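Local coordinates for chromosome replication initiation inhibitor protein (Agrobacterium tumefaciens, PDB 3FD3), which probably binds DNA and regulates transcription as a LysR family protein, of which this chain is the C-terminal, effector-binding-type portion, at residues 14-19 and 53-58. Numbering follows the deposited sequence. Where two conformers were deposited one is given.
Sequences GTWFLD and AAVTAH
Phe17 of helix 17-26 faces Val55 of strand 53-56 with their CA atoms 8.3 Å apart, and no hydrogen bond links the two backbones. The contact is apolar: one branched side chain meets two aromatic rings. CG2 of Val55 meets the edge of the Phe17 ring, close to its plane, lying 3.8 Å from Phe17 CD1 and 3.9 Å from Phe17 CE1. The Phe17 side chain leaves the backbone toward the strand, and with CG anti to the backbone N (chi1 178°) it brings CD1 and CE1 to the valine methyl. The preceding residue, Trp16, starts out across this direction, but the six-membered part of its indole reaches the same valine. Val55 CG2 therefore touches both rings, lying 3.9 Å from Trp16 CH2 and approaching the indole obliquely, while Val55 CG1 adds a contact to Trp16 alone, 3.9 Å from CZ2. Trp16 NE1 makes a weak hydrogen bond to Ser12 OG. Trp16 also packs on Ala200 and Val203 of helix 190-203, and Phe17 on Met196 of that helix and on Ile6 of strand 3-8. Val55, paired through its backbone with Ala7, thus joins strand 53-56 to helix 17-26, forming part of the helix-on-sheet core of an alpha/beta subdomain, as in the periplasmic-binding-protein-like fold of LysR regulators.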
loop_
_atom_site.group_PDB
_atom_site.type_symbol
_atom_site.label_atom_id
_atom_site.label_comp_id
_atom_site.label_asym_id
_atom_site.label_seq_id
_atom_site.Cartn_x
_atom_site.Cartn_y
_atom_site.Cartn_z
ATOM N N GLY A 14 1.334 -6.529 1.993
ATOM C CA GLY A 14 0.784 -5.849 3.145
ATOM C C GLY A 14 0.816 -6.648 4.434
ATOM O O GLY A 14 0.467 -6.090 5.485
ATOM N N THR A 15 1.208 -7.931 4.365
ATOM C CA THR A 15 1.224 -8.821 5.494
ATOM C C THR A 15 2.642 -9.395 5.733
ATOM O O THR A 15 3.466 -8.718 6.386
ATOM C CB THR A 15 0.115 -9.910 5.395
ATOM O OG1 THR A 15 0.196 -10.590 4.135
ATOM C CG2 THR A 15 -1.327 -9.254 5.544
ATOM N N TRP A 16 2.955 -10.518 5.106
ATOM C CA TRP A 16 4.090 -11.390 5.466
ATOM C C TRP A 16 5.287 -11.355 4.518
ATOM O O TRP A 16 6.383 -11.824 4.879
ATOM C CB TRP A 16 3.604 -12.848 5.593
ATOM C CG TRP A 16 3.188 -13.445 4.273
ATOM C CD1 TRP A 16 1.986 -13.291 3.622
ATOM C CD2 TRP A 16 3.997 -14.242 3.415
ATOM N NE1 TRP A 16 1.994 -13.977 2.433
ATOM C CE2 TRP A 16 3.220 -14.564 2.269
ATOM C CE3 TRP A 16 5.297 -14.743 3.510
ATOM C CZ2 TRP A 16 3.712 -15.344 1.224
ATOM C CZ3 TRP A 16 5.770 -15.522 2.482
ATOM C CH2 TRP A 16 4.995 -15.803 1.346
ATOM N N PHE A 17 5.117 -10.827 3.308
ATOM C CA PHE A 17 6.129 -11.010 2.261
ATOM C C PHE A 17 7.489 -10.408 2.620
ATOM O O PHE A 17 8.536 -11.071 2.434
ATOM C CB PHE A 17 5.602 -10.402 0.959
ATOM C CG PHE A 17 6.554 -10.460 -0.229
ATOM C CD1 PHE A 17 6.644 -11.581 -1.019
ATOM C CD2 PHE A 17 7.310 -9.370 -0.557
ATOM C CE1 PHE A 17 7.501 -11.606 -2.117
ATOM C CE2 PHE A 17 8.150 -9.403 -1.665
ATOM C CZ PHE A 17 8.233 -10.522 -2.420
ATOM N N LEU A 18 7.476 -9.180 3.153
ATOM C CA LEU A 18 8.722 -8.505 3.506
ATOM C C LEU A 18 9.387 -9.123 4.711
ATOM O O LEU A 18 10.614 -9.073 4.821
ATOM C CB LEU A 18 8.514 -7.002 3.734
ATOM C CG LEU A 18 8.235 -6.205 2.475
ATOM C CD1 LEU A 18 7.999 -4.695 2.825
ATOM C CD2 LEU A 18 9.368 -6.384 1.467
ATOM N N ASP A 19 8.604 -9.729 5.598
ATOM C CA ASP A 19 9.183 -10.479 6.709
ATOM C C ASP A 19 10.052 -11.622 6.189
ATOM O O ASP A 19 11.134 -11.863 6.716
ATOM C CB ASP A 19 8.093 -11.027 7.636
ATOM C CG ASP A 19 8.656 -11.631 8.906
ATOM O OD1 ASP A 19 9.591 -11.043 9.499
ATOM O OD2 ASP A 19 8.157 -12.690 9.328
ATOM N N ALA A 53 10.812 -15.017 -9.660
ATOM C CA ALA A 53 10.037 -15.699 -8.647
ATOM C C ALA A 53 8.864 -14.840 -8.252
ATOM O O ALA A 53 8.868 -13.604 -8.447
ATOM C CB ALA A 53 10.880 -16.008 -7.395
ATOM N N ALA A 54 7.836 -15.500 -7.725
ATOM C CA ALA A 54 6.597 -14.792 -7.386
ATOM C C ALA A 54 5.784 -15.553 -6.354
ATOM O O ALA A 54 5.702 -16.791 -6.407
ATOM C CB ALA A 54 5.746 -14.557 -8.626
ATOM N N VAL A 55 5.176 -14.781 -5.442
ATOM C CA VAL A 55 4.056 -15.223 -4.632
ATOM C C VAL A 55 2.826 -14.937 -5.462
ATOM O O VAL A 55 2.598 -13.780 -5.900
ATOM C CB VAL A 55 3.991 -14.477 -3.262
ATOM C CG1 VAL A 55 2.649 -14.787 -2.522
ATOM C CG2 VAL A 55 5.210 -14.810 -2.403
ATOM N N THR A 56 2.023 -15.963 -5.685
ATOM C CA THR A 56 0.843 -15.861 -6.553
ATOM C C THR A 56 -0.258 -16.800 -6.083
ATOM O O THR A 56 0.017 -17.832 -5.475
ATOM C CB THR A 56 1.216 -16.178 -7.998
ATOM O OG1 THR A 56 0.061 -16.109 -8.832
ATOM C CG2 THR A 56 1.852 -17.563 -8.097
ATOM N N ALA A 57 -1.513 -16.437 -6.379
ATOM C CA ALA A 57 -2.636 -17.359 -6.205
ATOM C C ALA A 57 -2.751 -18.414 -7.324
ATOM O O ALA A 57 -3.565 -19.315 -7.205
ATOM C CB ALA A 57 -3.961 -16.579 -6.072
ATOM N N HIS A 58 -1.959 -18.235 -8.385
ATOM C CA HIS A 58 -1.886 -19.183 -9.487
ATOM C C HIS A 58 -1.073 -20.417 -9.115
ATOM O O HIS A 58 0.119 -20.348 -8.823
ATOM C CB HIS A 58 -1.269 -18.556 -10.736
ATOM C CG HIS A 58 -2.212 -17.684 -11.486
ATOM N ND1 HIS A 58 -3.249 -18.191 -12.241
ATOM C CD2 HIS A 58 -2.290 -16.339 -11.588
ATOM C CE1 HIS A 58 -3.922 -17.190 -12.780
ATOM N NE2 HIS A 58 -3.359 -16.056 -12.400
#